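Local atomic coordinates of pullulanase (Bacillus acidopullulyticus, PDB entry 2WAN), a protein that hydrolyses the alpha-1,6-glucosidic linkages of pullulan and the branch points of related starch polysaccharides, as a debranching glycoside hydrolase of the alpha-amylase type. Residues 118-123 / 301-306; 141-146 / 289-294; 147-152 / 284-289. All blocks are in the same frame, centred on the assembly; numbering follows the deposited sequence.

Overall arrangement
All three contacts lie on or at the end of one mixed beta sheet whose first and last strands, 114-121 and 295-302, pair with each other. Contact 1 is that pairing. Contact 2 joins strand 142-146 to strand 288-292, the neighbour of 295-302, and its centre lies about 16 Å from that of contact 1. Contact 3, about 12 Å from contact 2 between centres, continues the same strand pair into loops and shares Asp289 with it. Along the chain the contacts are nested, 3 inside 2 inside 1, so the polypeptide leaves this small beta domain and returns to it. The intervening residues include the four-stranded sheet of the X25 region.

Contact 1: residues 118-123 / 301-306; sequences YLDDEK and LPRNVL
Tyr118 and Arg303 meet flat against flat: Arg303 lies along one face of the phenol ring, CD over the centre and the guanidinium over the CD2-CE2 side, the planes 20° apart. Tyr118 CD2 sits 3.3 Å from Arg303 CZ, while Arg303 CD makes a CH-pi contact, 3.8 Å from the ring centroid. Two features put the arginine there. Its CG is anti to the backbone N (chi1 -176°), and the chain bends at chi3, which swings NE round to Asp120. The carboxylate of Asp120 is nearly coplanar with the guanidinium and is gripped side-on, OD1 by NE at 2.9 Å in an almost straight bond and OD2 by NH2 at 2.8 Å. The NE bond uses the syn lone pair of OD1; its anti lone pair takes Asn304 N, 3.0 Å away, so one oxygen ties down two consecutive residues. Beneath this, Leu119 N bonds to Leu301 O in a short parallel pairing, and Leu119 O accepts Arg303 N and Val305 N from opposite faces of its carbonyl plane as the chain turns into the 3-10 segment. Leu119 CG packs on Val305 CG1 at 3.9 Å, on the sheet face away from Tyr118.

The pairing of strands 114-121 and 295-302 joins the first and last strands of the mixed sheet, and Tyr118 OH and Arg303 NH1 both reach Thr576, with Gln571 a further partner of the hydroxyl. An alanine in place of Arg303 would probably leave the Asp120 carboxylate without its countercharge and take the CD and guanidinium cover from one face of the Tyr118 ring. The two-bond grip fixes the rotation of the guanidinium against the ring, and the positive charge probably favours the ionised form of Asp120.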
loop_
_atom_site.group_PDB
_atom_site.type_symbol
_atom_site.label_atom_id
_atom_site.label_comp_id
_atom_site.label_asym_id
_atom_site.label_seq_id
_atom_site.Cartn_x
_atom_site.Cartn_y
_atom_site.Cartn_z
ATOM N N TYR A 118 -27.220 -2.498 -7.815
ATOM C CA TYR A 118 -26.362 -3.511 -7.206
ATOM C C TYR A 118 -27.141 -4.347 -6.214
ATOM O O TYR A 118 -27.927 -3.819 -5.430
ATOM C CB TYR A 118 -25.193 -2.850 -6.452
ATOM C CG TYR A 118 -24.084 -2.277 -7.296
ATOM C CD1 TYR A 118 -23.556 -2.989 -8.391
ATOM C CD2 TYR A 118 -23.512 -1.043 -6.973
ATOM C CE1 TYR A 118 -22.521 -2.480 -9.148
ATOM C CE2 TYR A 118 -22.467 -0.526 -7.715
ATOM C CZ TYR A 118 -21.966 -1.251 -8.809
ATOM O OH TYR A 118 -20.932 -0.756 -9.566
ATOM N N LEU A 119 -26.900 -5.653 -6.227
ATOM C CA LEU A 119 -27.401 -6.534 -5.199
ATOM C C LEU A 119 -26.325 -6.584 -4.113
ATOM O O LEU A 119 -25.295 -7.265 -4.268
ATOM C CB LEU A 119 -27.706 -7.924 -5.788
ATOM C CG LEU A 119 -28.406 -8.968 -4.911
ATOM C CD1 LEU A 119 -29.823 -8.496 -4.477
ATOM C CD2 LEU A 119 -28.481 -10.317 -5.639
ATOM N N ASP A 120 -26.548 -5.835 -3.032
ATOM C CA ASP A 120 -25.523 -5.653 -1.991
ATOM C C ASP A 120 -25.732 -6.491 -0.747
ATOM O O ASP A 120 -24.900 -6.475 0.157
ATOM C CB ASP A 120 -25.363 -4.169 -1.615
ATOM C CG ASP A 120 -24.506 -3.400 -2.608
ATOM O OD1 ASP A 120 -23.626 -4.006 -3.278
ATOM O OD2 ASP A 120 -24.700 -2.172 -2.723
ATOM N N ASP A 121 -26.854 -7.209 -0.685
ATOM C CA ASP A 121 -27.095 -8.202 0.361
ATOM C C ASP A 121 -28.055 -9.225 -0.250
ATOM O O ASP A 121 -28.516 -9.041 -1.371
ATOM C CB ASP A 121 -27.690 -7.556 1.625
ATOM C CG ASP A 121 -27.403 -8.344 2.897
ATOM O OD1 ASP A 121 -27.331 -7.713 3.974
ATOM O OD2 ASP A 121 -27.237 -9.587 2.846
ATOM N N GLU A 122 -28.339 -10.299 0.468
ATOM C CA GLU A 122 -29.222 -11.338 -0.063
ATOM C C GLU A 122 -30.579 -10.785 -0.529
ATOM O O GLU A 122 -31.086 -11.192 -1.571
ATOM C CB GLU A 122 -29.389 -12.494 0.926
ATOM C CG GLU A 122 -30.053 -12.143 2.236
ATOM C CD GLU A 122 -30.759 -13.333 2.861
ATOM O OE1 GLU A 122 -31.209 -14.230 2.112
ATOM O OE2 GLU A 122 -30.862 -13.371 4.104
ATOM N N LYS A 123 -31.122 -9.820 0.214
ATOM C CA LYS A 123 -32.421 -9.223 -0.122
ATOM C C LYS A 123 -32.383 -7.690 -0.210
ATOM O O LYS A 123 -33.389 -7.026 0.066
ATOM C CB LYS A 123 -33.477 -9.662 0.904
ATOM C CG LYS A 123 -33.730 -11.167 0.973
ATOM C CD LYS A 123 -34.594 -11.510 2.186
ATOM C CE LYS A 123 -34.914 -12.987 2.253
ATOM N NZ LYS A 123 -35.252 -13.407 3.640
ATOM N N LEU A 301 -26.640 -5.932 -10.844
ATOM C CA LEU A 301 -25.384 -6.675 -10.823
ATOM C C LEU A 301 -25.082 -7.070 -9.399
ATOM O O LEU A 301 -25.128 -6.225 -8.509
ATOM C CB LEU A 301 -24.237 -5.835 -11.386
ATOM C CG LEU A 301 -22.926 -6.600 -11.623
ATOM C CD1 LEU A 301 -22.999 -7.390 -12.926
ATOM C CD2 LEU A 301 -21.773 -5.601 -11.659
ATOM N N PRO A 302 -24.780 -8.360 -9.162
ATOM C CA PRO A 302 -24.377 -8.756 -7.822
ATOM C C PRO A 302 -23.081 -8.033 -7.406
ATOM O O PRO A 302 -22.124 -7.992 -8.181
ATOM C CB PRO A 302 -24.143 -10.269 -7.971
ATOM C CG PRO A 302 -25.046 -10.657 -9.128
ATOM C CD PRO A 302 -24.898 -9.519 -10.069
ATOM N N ARG A 303 -23.085 -7.422 -6.225
ATOM C CA ARG A 303 -21.869 -6.806 -5.677
ATOM C C ARG A 303 -21.659 -7.316 -4.253
ATOM O O ARG A 303 -21.121 -8.397 -4.064
ATOM C CB ARG A 303 -21.889 -5.267 -5.778
ATOM C CG ARG A 303 -20.578 -4.594 -5.285
ATOM C CD ARG A 303 -20.584 -3.072 -5.464
ATOM N NE ARG A 303 -21.549 -2.411 -4.579
ATOM C CZ ARG A 303 -21.554 -1.108 -4.297
ATOM N NH1 ARG A 303 -20.640 -0.297 -4.814
ATOM N NH2 ARG A 303 -22.491 -0.612 -3.490
ATOM N N ASN A 304 -22.129 -6.589 -3.240
ATOM C CA ASN A 304 -21.771 -6.936 -1.872
ATOM C C ASN A 304 -22.499 -8.158 -1.335
ATOM O O ASN A 304 -22.125 -8.700 -0.298
ATOM C CB ASN A 304 -21.907 -5.737 -0.935
ATOM C CG ASN A 304 -20.921 -4.629 -1.265
ATOM O OD1 ASN A 304 -19.890 -4.876 -1.888
ATOM N ND2 ASN A 304 -21.230 -3.405 -0.847
ATOM N N VAL A 305 -23.500 -8.628 -2.083
ATOM C CA VAL A 305 -24.114 -9.922 -1.772
ATOM C C VAL A 305 -23.056 -11.047 -1.775
ATOM O O VAL A 305 -23.143 -12.002 -0.992
ATOM C CB VAL A 305 -25.285 -10.243 -2.723
ATOM C CG1 VAL A 305 -24.812 -10.412 -4.183
ATOM C CG2 VAL A 305 -26.040 -11.487 -2.238
ATOM N N LEU A 306 -22.047 -10.905 -2.633
ATOM C CA LEU A 306 -21.004 -11.930 -2.766
ATOM C C LEU A 306 -20.055 -11.980 -1.566
ATOM O O LEU A 306 -19.264 -12.920 -1.444
ATOM C CB LEU A 306 -20.230 -11.747 -4.081
ATOM C CG LEU A 306 -21.066 -11.753 -5.363
ATOM C CD1 LEU A 306 -20.192 -11.422 -6.584
ATOM C CD2 LEU A 306 -21.797 -13.097 -5.560
#

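Contact 2: residues 141-146 / 289-294; sequences GFTVID and DVAADG
Thr143 and Ala291, like Ile145 and Asp289, form hydrogen-bonded pairs of two antiparallel strands whose short axes run at 160° to one another, 4.6 Å apart at their closest. Each pair is joined by two backbone bonds, that from Thr143 N to Ala291 O being 2.8 Å long and close to straight. The non-hydrogen-bonded pair Val144 and Val290 lies between them, supplemented by CA-H...O contacts such as Val144 CA to Asp289 O. Beyond these, Asp293 N reaches Gly141 O only in a weak bond of 3.4 Å.

On one face of the sheet Val144 and Val290 cross obliquely, CG2 to CG2 at 3.9 Å. Val290 CG1 sits between the backbone N and the carbonyl carbon (chi1 62°), which leaves CG2 anti to the N, a position from which it also meets Phe142 CD1 near the plane of the ring. Ala292 CB stands over one face of that ring, displaced from the centre toward the rim, and approaches CE1 to 3.6 Å in a CH-pi contact.

This valine, phenylalanine and alanine face is buried against other strands of the mixed sheet: Leu276 of strand 273-278 touches both Phe142 and Val290, and Ile300 of strand 295-302 touches both valines. Strands 142-146 and 288-292 are neighbours there although 141 residues separate them in sequence.

The face of Thr143, Ala291, Ile145 and Asp289 is more exposed. Thr143 OG1 comes to 3.9 Å from Ala291 CB, and Ile145 CG2 touches Asp289 CB at 4.1 Å while the carboxylate leads away from Ile145.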
loop_
_atom_site.group_PDB
_atom_site.type_symbol
_atom_site.label_atom_id
_atom_site.label_comp_id
_atom_site.label_asym_id
_atom_site.label_seq_id
_atom_site.Cartn_x
_atom_site.Cartn_y
_atom_site.Cartn_z
ATOM N N GLY A 141 -43.532 2.086 -5.917
ATOM C CA GLY A 141 -43.555 1.902 -7.370
ATOM C C GLY A 141 -42.432 1.058 -7.955
ATOM O O GLY A 141 -42.327 0.916 -9.181
ATOM N N PHE A 142 -41.588 0.501 -7.087
ATOM C CA PHE A 142 -40.445 -0.303 -7.545
ATOM C C PHE A 142 -40.820 -1.759 -7.774
ATOM O O PHE A 142 -41.548 -2.344 -6.973
ATOM C CB PHE A 142 -39.286 -0.230 -6.550
ATOM C CG PHE A 142 -38.456 1.009 -6.677
ATOM C CD1 PHE A 142 -37.395 1.056 -7.570
ATOM C CD2 PHE A 142 -38.729 2.129 -5.896
ATOM C CE1 PHE A 142 -36.611 2.200 -7.690
ATOM C CE2 PHE A 142 -37.950 3.280 -6.008
ATOM C CZ PHE A 142 -36.892 3.318 -6.909
ATOM N N THR A 143 -40.306 -2.328 -8.866
ATOM C CA THR A 143 -40.470 -3.756 -9.172
ATOM C C THR A 143 -39.131 -4.434 -9.475
ATOM O O THR A 143 -38.210 -3.803 -10.008
ATOM C CB THR A 143 -41.418 -4.001 -10.373
ATOM O OG1 THR A 143 -40.964 -3.254 -11.510
ATOM C CG2 THR A 143 -42.854 -3.594 -10.034
ATOM N N VAL A 144 -39.041 -5.716 -9.128
ATOM C CA VAL A 144 -37.878 -6.548 -9.453
ATOM C C VAL A 144 -38.366 -7.853 -10.086
ATOM O O VAL A 144 -39.283 -8.499 -9.564
ATOM C CB VAL A 144 -37.001 -6.840 -8.192
ATOM C CG1 VAL A 144 -35.949 -7.913 -8.476
ATOM C CG2 VAL A 144 -36.320 -5.566 -7.699
ATOM N N ILE A 145 -37.764 -8.218 -11.216
ATOM C CA ILE A 145 -38.073 -9.474 -11.890
ATOM C C ILE A 145 -36.798 -10.283 -12.173
ATOM O O ILE A 145 -35.767 -9.728 -12.564
ATOM C CB ILE A 145 -38.819 -9.283 -13.070
ATOM C CG1 ILE A 145 -39.331 -10.606 -13.584
ATOM C CG2 ILE A 145 -38.003 -8.622 -14.107
ATOM C CD1 ILE A 145 -40.248 -10.463 -14.599
ATOM N N ASP A 146 -36.870 -11.589 -11.942
ATOM C CA ASP A 146 -35.848 -12.507 -12.433
ATOM C C ASP A 146 -36.190 -12.881 -13.875
ATOM O O ASP A 146 -37.064 -13.721 -14.112
ATOM C CB ASP A 146 -35.790 -13.748 -11.536
ATOM C CG ASP A 146 -34.788 -14.793 -12.020
ATOM O OD1 ASP A 146 -34.308 -14.718 -13.174
ATOM O OD2 ASP A 146 -34.489 -15.706 -11.229
ATOM N N ASP A 289 -33.546 -7.790 -12.961
ATOM C CA ASP A 289 -33.837 -6.429 -13.413
ATOM C C ASP A 289 -34.648 -5.665 -12.380
ATOM O O ASP A 289 -35.454 -6.250 -11.657
ATOM C CB ASP A 289 -34.602 -6.445 -14.739
ATOM C CG ASP A 289 -33.703 -6.246 -15.941
ATOM O OD1 ASP A 289 -34.157 -5.615 -16.919
ATOM O OD2 ASP A 289 -32.546 -6.715 -15.917
ATOM N N VAL A 290 -34.421 -4.357 -12.316
ATOM C CA VAL A 290 -35.192 -3.486 -11.436
ATOM C C VAL A 290 -35.759 -2.327 -12.248
ATOM O O VAL A 290 -35.129 -1.849 -13.189
ATOM C CB VAL A 290 -34.351 -2.978 -10.218
ATOM C CG1 VAL A 290 -33.173 -2.141 -10.678
ATOM C CG2 VAL A 290 -35.228 -2.202 -9.222
ATOM N N ALA A 291 -36.974 -1.912 -11.897
ATOM C CA ALA A 291 -37.615 -0.766 -12.523
ATOM C C ALA A 291 -38.455 -0.028 -11.490
ATOM O O ALA A 291 -38.744 -0.560 -10.413
ATOM C CB ALA A 291 -38.491 -1.217 -13.700
ATOM N N ALA A 292 -38.822 1.205 -11.830
ATOM C CA ALA A 292 -39.829 1.974 -11.096
ATOM C C ALA A 292 -40.700 2.730 -12.099
ATOM O O ALA A 292 -40.294 2.935 -13.250
ATOM C CB ALA A 292 -39.172 2.936 -10.114
ATOM N N ASP A 293 -41.891 3.136 -11.659
ATOM C CA ASP A 293 -42.828 3.883 -12.509
ATOM C C ASP A 293 -42.199 5.146 -13.091
ATOM O O ASP A 293 -41.715 6.007 -12.351
ATOM C CB ASP A 293 -44.101 4.232 -11.726
ATOM C CG ASP A 293 -45.025 3.033 -11.543
ATOM O OD1 ASP A 293 -45.132 2.210 -12.478
ATOM O OD2 ASP A 293 -45.651 2.916 -10.467
ATOM N N GLY A 294 -42.187 5.238 -14.419
ATOM C CA GLY A 294 -41.607 6.391 -15.107
ATOM C C GLY A 294 -40.107 6.310 -15.346
ATOM O O GLY A 294 -39.528 7.205 -15.972
#

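Contact 3: residues 147-152 / 284-289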
loop_
_atom_site.group_PDB
_atom_site.type_symbol
_atom_site.label_atom_id
_atom_site.label_comp_id
_atom_site.label_asym_id
_atom_site.label_seq_id
_atom_site.Cartn_x
_atom_site.Cartn_y
_atom_site.Cartn_z
ATOM N N LYS A 147 -35.507 -12.257 -14.831
ATOM C CA LYS A 147 -35.784 -12.460 -16.258
ATOM C C LYS A 147 -35.436 -13.857 -16.786
ATOM O O LYS A 147 -35.874 -14.237 -17.880
ATOM C CB LYS A 147 -35.099 -11.387 -17.110
ATOM C CG LYS A 147 -35.732 -10.000 -17.000
ATOM C CD LYS A 147 -35.573 -9.192 -18.285
ATOM C CE LYS A 147 -34.141 -8.709 -18.490
ATOM N NZ LYS A 147 -33.962 -7.956 -19.766
ATOM N N THR A 148 -34.652 -14.608 -16.017
ATOM C CA THR A 148 -34.300 -15.987 -16.369
ATOM C C THR A 148 -35.501 -16.929 -16.207
ATOM O O THR A 148 -35.782 -17.735 -17.096
ATOM C CB THR A 148 -33.084 -16.495 -15.545
ATOM O OG1 THR A 148 -31.989 -15.586 -15.716
ATOM C CG2 THR A 148 -32.646 -17.888 -15.997
ATOM N N THR A 149 -36.202 -16.808 -15.082
ATOM C CA THR A 149 -37.334 -17.678 -14.757
ATOM C C THR A 149 -38.695 -16.996 -14.959
ATOM O O THR A 149 -39.739 -17.646 -14.869
ATOM C CB THR A 149 -37.257 -18.184 -13.294
ATOM O OG1 THR A 149 -37.391 -17.077 -12.394
ATOM C CG2 THR A 149 -35.940 -18.896 -13.027
ATOM N N GLY A 150 -38.680 -15.690 -15.203
ATOM C CA GLY A 150 -39.912 -14.906 -15.319
ATOM C C GLY A 150 -40.527 -14.502 -13.991
ATOM O O GLY A 150 -41.498 -13.744 -13.968
ATOM N N GLU A 151 -39.963 -15.004 -12.892
ATOM C CA GLU A 151 -40.491 -14.780 -11.544
ATOM C C GLU A 151 -40.361 -13.328 -11.081
ATOM O O GLU A 151 -39.280 -12.735 -11.143
ATOM C CB GLU A 151 -39.794 -15.705 -10.540
ATOM C CG GLU A 151 -40.237 -15.525 -9.082
ATOM C CD GLU A 151 -39.338 -16.247 -8.083
ATOM O OE1 GLU A 151 -38.349 -16.882 -8.508
ATOM O OE2 GLU A 151 -39.617 -16.178 -6.864
ATOM N N LYS A 152 -41.477 -12.769 -10.618
ATOM C CA LYS A 152 -41.489 -11.457 -9.990
ATOM C C LYS A 152 -41.127 -11.593 -8.515
ATOM O O LYS A 152 -41.581 -12.514 -7.834
ATOM C CB LYS A 152 -42.864 -10.801 -10.140
ATOM C CG LYS A 152 -43.207 -10.371 -11.561
ATOM C CD LYS A 152 -44.621 -9.798 -11.623
ATOM C CE LYS A 152 -44.927 -9.170 -12.979
ATOM N NZ LYS A 152 -45.244 -10.183 -14.023
ATOM N N VAL A 284 -28.023 -15.253 -7.729
ATOM C CA VAL A 284 -26.961 -14.368 -8.241
ATOM C C VAL A 284 -26.422 -14.751 -9.627
ATOM O O VAL A 284 -25.680 -13.972 -10.239
ATOM C CB VAL A 284 -25.778 -14.203 -7.238
ATOM C CG1 VAL A 284 -26.258 -13.542 -5.946
ATOM C CG2 VAL A 284 -25.108 -15.532 -6.932
ATOM N N THR A 285 -26.805 -15.936 -10.121
ATOM C CA THR A 285 -26.436 -16.364 -11.481
ATOM C C THR A 285 -27.476 -15.963 -12.545
ATOM O O THR A 285 -27.253 -16.136 -13.749
ATOM C CB THR A 285 -26.171 -17.907 -11.577
ATOM O OG1 THR A 285 -27.408 -18.633 -11.441
ATOM C CG2 THR A 285 -25.165 -18.388 -10.516
ATOM N N HIS A 286 -28.603 -15.409 -12.101
ATOM C CA HIS A 286 -29.726 -15.130 -12.993
ATOM C C HIS A 286 -29.710 -13.709 -13.552
ATOM O O HIS A 286 -28.934 -12.852 -13.104
ATOM C CB HIS A 286 -31.052 -15.410 -12.267
ATOM C CG HIS A 286 -31.392 -16.867 -12.151
ATOM N ND1 HIS A 286 -30.511 -17.876 -12.488
ATOM C CD2 HIS A 286 -32.515 -17.483 -11.709
ATOM C CE1 HIS A 286 -31.082 -19.048 -12.271
ATOM N NE2 HIS A 286 -32.297 -18.838 -11.796
ATOM N N ASN A 287 -30.564 -13.470 -14.546
ATOM C CA ASN A 287 -30.727 -12.147 -15.126
ATOM C C ASN A 287 -31.769 -11.367 -14.331
ATOM O O ASN A 287 -32.976 -11.573 -14.493
ATOM C CB ASN A 287 -31.144 -12.258 -16.592
ATOM C CG ASN A 287 -31.146 -10.919 -17.311
ATOM O OD1 ASN A 287 -30.669 -9.905 -16.792
ATOM N ND2 ASN A 287 -31.682 -10.915 -18.524
ATOM N N LEU A 288 -31.298 -10.481 -13.457
ATOM C CA LEU A 288 -32.191 -9.758 -12.552
ATOM C C LEU A 288 -32.319 -8.312 -13.005
ATOM O O LEU A 288 -31.330 -7.688 -13.403
ATOM C CB LEU A 288 -31.690 -9.846 -11.101
ATOM C CG LEU A 288 -31.176 -11.198 -10.567
ATOM C CD1 LEU A 288 -30.458 -11.030 -9.240
ATOM C CD2 LEU A 288 -32.296 -12.245 -10.445
ATOM N N ASP A 289 -33.546 -7.790 -12.961
ATOM C CA ASP A 289 -33.837 -6.429 -13.413
ATOM C C ASP A 289 -34.648 -5.665 -12.380
ATOM O O ASP A 289 -35.454 -6.250 -11.657
ATOM C CB ASP A 289 -34.602 -6.445 -14.739
ATOM C CG ASP A 289 -33.703 -6.246 -15.941
ATOM O OD1 ASP A 289 -34.157 -5.615 -16.919
ATOM O OD2 ASP A 289 -32.546 -6.715 -15.917
#
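Two hydrogen bonds join Lys147 and Thr148 to Asn287. Lys147 N donates to Asn287 O at 2.6 Å, arriving nearly along the C=O axis although the N-H itself is bent at 139°. In return Asn287 N points almost straight at Thr148 OG1, 2.8 Å away; that oxygen is anti to its own carbonyl carbon (chi1 -55°), which sets it facing the opposite backbone.

Packing is of two kinds. Thr148 CG2 stands over the centre of one face of the His286 ring, 4.1 Å from the centroid, the two side chains crossing at about a right angle. The Lys147 chain, bent at chi3, lies against the amide of Asn287, its CE 3.3 Å from Asn287 ND2.

The one charge pairing is slight: Lys147 NZ stays 3.7 Å from Asp289 OD1, a long salt bridge at an exposed margin.

Asp146, just before the loop, accepts Thr148 N on OD1, while Asn287 OD1 reaches outward to Asn385 ND2. The contact thus fastens the loop between strands 142-146 and 152-160 to the chain leading into strand 288-292, at the end of the antiparallel run 152-160, 142-146, 288-292, in which 142-146 is the middle strand.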